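Local coordinates for kcn28 (Kitasatospora, PDB 6J31), which belongs to the erythromycin biosynthesis protein CIII-like family and has the two-domain GT-B fold, at residues Q91-A94 against A95-D99; R342-I345 against A346-T349. One frame throughout, in Å; residues are numbered along the deposited sequence.

Interaction 1: Q91-A94 against A95-D99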
loop_
_atom_site.group_PDB
_atom_site.type_symbol
_atom_site.label_atom_id
_atom_site.label_comp_id
_atom_site.label_asym_id
_atom_site.label_seq_id
_atom_site.Cartn_x
_atom_site.Cartn_y
_atom_site.Cartn_z
ATOM N N GLN A 91 16.301 18.605 5.383
ATOM C CA GLN A 91 16.284 18.688 3.927
ATOM C C GLN A 91 15.000 19.329 3.425
ATOM O O GLN A 91 15.039 20.193 2.542
ATOM C CB GLN A 91 16.468 17.303 3.323
ATOM C CG GLN A 91 17.789 16.677 3.684
ATOM C CD GLN A 91 17.978 15.344 3.021
ATOM O OE1 GLN A 91 18.168 15.271 1.812
ATOM N NE2 GLN A 91 17.951 14.279 3.812
ATOM N N LEU A 92 13.859 18.943 3.996
ATOM C CA LEU A 92 12.599 19.576 3.627
ATOM C C LEU A 92 12.606 21.053 3.991
ATOM O O LEU A 92 12.105 21.889 3.230
ATOM C CB LEU A 92 11.439 18.864 4.317
ATOM C CG LEU A 92 11.132 17.439 3.870
ATOM C CD1 LEU A 92 9.942 16.925 4.645
ATOM C CD2 LEU A 92 10.870 17.385 2.375
ATOM N N ARG A 93 13.152 21.393 5.162
ATOM C CA ARG A 93 13.211 22.793 5.568
ATOM C C ARG A 93 14.038 23.610 4.588
ATOM O O ARG A 93 13.620 24.692 4.159
ATOM C CB ARG A 93 13.788 22.910 6.982
ATOM C CG ARG A 93 13.752 24.325 7.571
ATOM C CD ARG A 93 14.349 24.370 8.983
ATOM N NE ARG A 93 13.809 23.317 9.844
ATOM C CZ ARG A 93 12.684 23.413 10.549
ATOM N NH1 ARG A 93 11.954 24.522 10.511
ATOM N NH2 ARG A 93 12.289 22.391 11.297
ATOM N N ALA A 94 15.198 23.086 4.188
ATOM C CA ALA A 94 16.068 23.809 3.266
ATOM C C ALA A 94 15.401 24.012 1.911
ATOM O O ALA A 94 15.511 25.088 1.310
ATOM C CB ALA A 94 17.394 23.064 3.113
ATOM N N ALA A 95 14.710 22.987 1.408
ATOM C CA ALA A 95 14.108 23.083 0.083
ATOM C C ALA A 95 12.964 24.095 0.045
ATOM O O ALA A 95 12.803 24.813 -0.947
ATOM C CB ALA A 95 13.623 21.707 -0.371
ATOM N N TYR A 96 12.155 24.164 1.103
ATOM C CA TYR A 96 10.927 24.952 1.076
ATOM C C TYR A 96 11.006 26.257 1.856
ATOM O O TYR A 96 10.014 26.993 1.888
ATOM C CB TYR A 96 9.759 24.115 1.611
ATOM C CG TYR A 96 9.278 23.050 0.652
ATOM C CD1 TYR A 96 8.509 23.383 -0.456
ATOM C CD2 TYR A 96 9.606 21.715 0.847
ATOM C CE1 TYR A 96 8.067 22.415 -1.334
ATOM C CE2 TYR A 96 9.172 20.741 -0.026
ATOM C CZ TYR A 96 8.402 21.095 -1.116
ATOM O OH TYR A 96 7.968 20.124 -1.991
ATOM N N GLU A 97 12.164 26.587 2.438
ATOM C CA GLU A 97 12.266 27.754 3.314
ATOM C C GLU A 97 11.822 29.028 2.613
ATOM O O GLU A 97 11.097 29.847 3.190
ATOM C CB GLU A 97 13.704 27.910 3.805
ATOM C CG GLU A 97 13.963 29.176 4.602
ATOM C CD GLU A 97 13.283 29.166 5.955
ATOM O OE1 GLU A 97 13.442 28.170 6.693
ATOM O OE2 GLU A 97 12.604 30.160 6.286
ATOM N N GLU A 98 12.252 29.210 1.369
ATOM C CA GLU A 98 11.976 30.406 0.592
ATOM C C GLU A 98 10.859 30.185 -0.421
ATOM O O GLU A 98 10.585 31.076 -1.229
ATOM C CB GLU A 98 13.254 30.823 -0.140
ATOM C CG GLU A 98 14.488 30.972 0.756
ATOM C CD GLU A 98 14.766 32.387 1.209
ATOM O OE1 GLU A 98 14.268 32.790 2.283
ATOM O OE2 GLU A 98 15.507 33.090 0.490
ATOM N N ASP A 99 10.238 29.009 -0.416
ATOM C CA ASP A 99 9.212 28.634 -1.384
ATOM C C ASP A 99 8.105 27.858 -0.678
ATOM O O ASP A 99 7.736 26.750 -1.073
ATOM C CB ASP A 99 9.830 27.808 -2.513
ATOM C CG ASP A 99 9.027 27.869 -3.794
ATOM O OD1 ASP A 99 8.055 28.647 -3.859
ATOM O OD2 ASP A 99 9.370 27.130 -4.740
HETATM O O HOH W 1 12.384 27.552 8.889
#
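Two consecutive i to i+4 backbone bonds join residues 91-94 to 95-99: Ala95 N donates to Gln91 O at 3.0 Å, and Tyr96 N to Leu92 O at 3.1 Å. A type I beta turn from Tyr96 to Asp99 follows, closed by Asp99 N on Tyr96 O.

The apolar contact is loose. Leu92 CD2 stands 4.5 Å from Tyr96 CE2, while Leu92 O lies at the ring edge, 3.5 Å from Tyr96 CD2. The two side chains mainly face the domain core, where Tyr96 packs edge-to-face on Phe104 and its hydroxyl bonds to Thr36.

Among the charged groups, Arg93 and Glu97 both carry CG opposite the backbone N (chi1 -174° and 174°) and run side by side, Arg93 CG 4.0 Å from Glu97 OE1. Their planar ends are 27° apart, yet Arg93 NH1 and Glu97 OE1 are 5.5 Å apart, too far for a direct salt bridge. A water spans them, donating to Glu97 OE1 at 2.5 Å and weakly accepting from Arg93 NH1 at 3.5 Å. Glu97 OE2 is salt-bridged to Arg100.

The arrangement is that of a helix finishing against a Rossmann-like sheet: helix 74-96 belongs to the crossover from strand 53-56 to strand 103-107.

Interaction 2: R342-I345 against A346-T349; sequences RIDI and ATVT
Asp344 grips the following residues with both its side chain and its backbone carbonyl. Its carboxylate atom OD1 accepts from Ala346 N at 3.0 Å with an N-H...O angle of 153°, a well-aligned bond even though the donor approaches from above the carboxylate plane, 45° out of it. With CG swung opposite the backbone N, the carboxylate lies alongside its own carbonyl and heads onward along the chain, which brings OD1 near the amide two residues on. The same oxygen also lies 3.6 Å from Ala346 CB, so the alanine methyl packs beside the acceptor.

The backbone carbonyl is used twice more, both times weakly. Asp344 O receives Thr347 N at 3.2 Å and Val348 N at 2.8 Å, each with a strongly bent N-H...O. Bonds from the side chain to residue i+2 and from the carbonyl to i+3 and i+4 together meet the definition of an Asx motif. Ile345 and Ala346 have helical backbone angles, which curl the chain tightly enough to bring these amides together.

Val348 turns its side chain to the protein-facing side of the turn, CB 3.1 Å from Asp344 O. A chi1 of 60° tucks CG1 in over the backbone, against two carbonyl oxygens: Val348 CG1 is 3.3 Å from Asp344 O and 3.4 Å from Ile345 O. On the other branch, Val348 CG2 reaches Ile343 CD1 at 4.0 Å, the two side chains lying at a slant to each other.

The turn lies on the surface, in the connection from edge strand 340-342 to helix 350-362. Beneath it, Ile343 and Val348 share Leu353 of helix 350-362, while Val348 and Ile345 both touch Phe245 of helix 243-253.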
loop_
_atom_site.group_PDB
_atom_site.type_symbol
_atom_site.label_atom_id
_atom_site.label_comp_id
_atom_site.label_asym_id
_atom_site.label_seq_id
_atom_site.Cartn_x
_atom_site.Cartn_y
_atom_site.Cartn_z
ATOM N N ARG A 342 -7.905 -17.970 3.000
ATOM C CA ARG A 342 -6.585 -17.741 3.574
ATOM C C ARG A 342 -5.811 -19.052 3.685
ATOM O O ARG A 342 -6.367 -20.080 4.080
ATOM C CB ARG A 342 -6.703 -17.071 4.945
ATOM C CG ARG A 342 -5.379 -16.752 5.617
ATOM C CD ARG A 342 -5.601 -15.945 6.886
ATOM N NE ARG A 342 -4.354 -15.668 7.593
ATOM C CZ ARG A 342 -4.233 -14.786 8.582
ATOM N NH1 ARG A 342 -5.286 -14.089 8.988
ATOM N NH2 ARG A 342 -3.055 -14.599 9.167
ATOM N N ILE A 343 -4.526 -19.013 3.318
ATOM C CA ILE A 343 -3.638 -20.167 3.415
ATOM C C ILE A 343 -2.304 -19.731 4.008
ATOM O O ILE A 343 -1.964 -18.546 4.032
ATOM C CB ILE A 343 -3.394 -20.858 2.055
ATOM C CG1 ILE A 343 -2.564 -19.956 1.140
ATOM C CG2 ILE A 343 -4.709 -21.235 1.395
ATOM C CD1 ILE A 343 -2.172 -20.615 -0.159
ATOM N N ASP A 344 -1.549 -20.712 4.499
ATOM C CA ASP A 344 -0.189 -20.507 4.987
ATOM C C ASP A 344 0.779 -21.190 4.029
ATOM O O ASP A 344 0.674 -22.400 3.800
ATOM C CB ASP A 344 -0.014 -21.054 6.406
ATOM C CG ASP A 344 1.305 -20.625 7.050
ATOM O OD1 ASP A 344 2.271 -20.304 6.325
ATOM O OD2 ASP A 344 1.379 -20.614 8.298
ATOM N N ILE A 345 1.717 -20.415 3.478
ATOM C CA ILE A 345 2.665 -20.943 2.499
ATOM C C ILE A 345 3.490 -22.078 3.093
ATOM O O ILE A 345 3.831 -23.042 2.396
ATOM C CB ILE A 345 3.561 -19.806 1.968
ATOM C CG1 ILE A 345 2.977 -19.230 0.680
ATOM C CG2 ILE A 345 4.995 -20.279 1.749
ATOM C CD1 ILE A 345 3.849 -18.186 0.049
ATOM N N ALA A 346 3.809 -21.994 4.386
ATOM C CA ALA A 346 4.615 -23.032 5.022
ATOM C C ALA A 346 3.882 -24.368 5.050
ATOM O O ALA A 346 4.475 -25.413 4.760
ATOM C CB ALA A 346 4.999 -22.602 6.437
ATOM N N THR A 347 2.597 -24.360 5.397
ATOM C CA THR A 347 1.852 -25.587 5.639
ATOM C C THR A 347 0.872 -25.954 4.531
ATOM O O THR A 347 0.180 -26.968 4.658
ATOM C CB THR A 347 1.108 -25.484 6.976
ATOM O OG1 THR A 347 -0.070 -24.683 6.812
ATOM C CG2 THR A 347 2.001 -24.855 8.032
ATOM N N VAL A 348 0.779 -25.167 3.456
ATOM C CA VAL A 348 -0.206 -25.446 2.415
ATOM C C VAL A 348 0.184 -26.702 1.640
ATOM O O VAL A 348 1.359 -26.927 1.320
ATOM C CB VAL A 348 -0.385 -24.231 1.487
ATOM C CG1 VAL A 348 0.925 -23.855 0.798
ATOM C CG2 VAL A 348 -1.499 -24.489 0.477
ATOM N N THR A 349 -0.831 -27.557 1.343
ATOM C CA THR A 349 -0.822 -28.829 0.637
ATOM C C THR A 349 -1.286 -28.648 -0.808
ATOM O O THR A 349 -2.058 -27.730 -1.104
ATOM C CB THR A 349 -1.745 -29.815 1.379
ATOM O OG1 THR A 349 -1.031 -30.420 2.464
ATOM C CG2 THR A 349 -2.327 -30.899 0.473
#

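Reading from the N terminus, interaction 1 comes first, where helix 74-96 gives way to the turn leading toward strand 103-107 of the seven-stranded sheet. Interaction 2 follows far downstream, in the connection from strand 340-342 to helix 350-362 of the six-stranded sheet. Each joins directly consecutive segments, so neither closes a long loop, and the two are in series without nesting or crossing. They lie on opposite sides of the chain's centre, with centres 49 Å apart and nearest atoms about 34 Å apart. Each lies at a helix-strand junction in its own half of the GT-B fold. The ligand pocket draws on both halves, including Phe81 of helix 74-96 and Asn325.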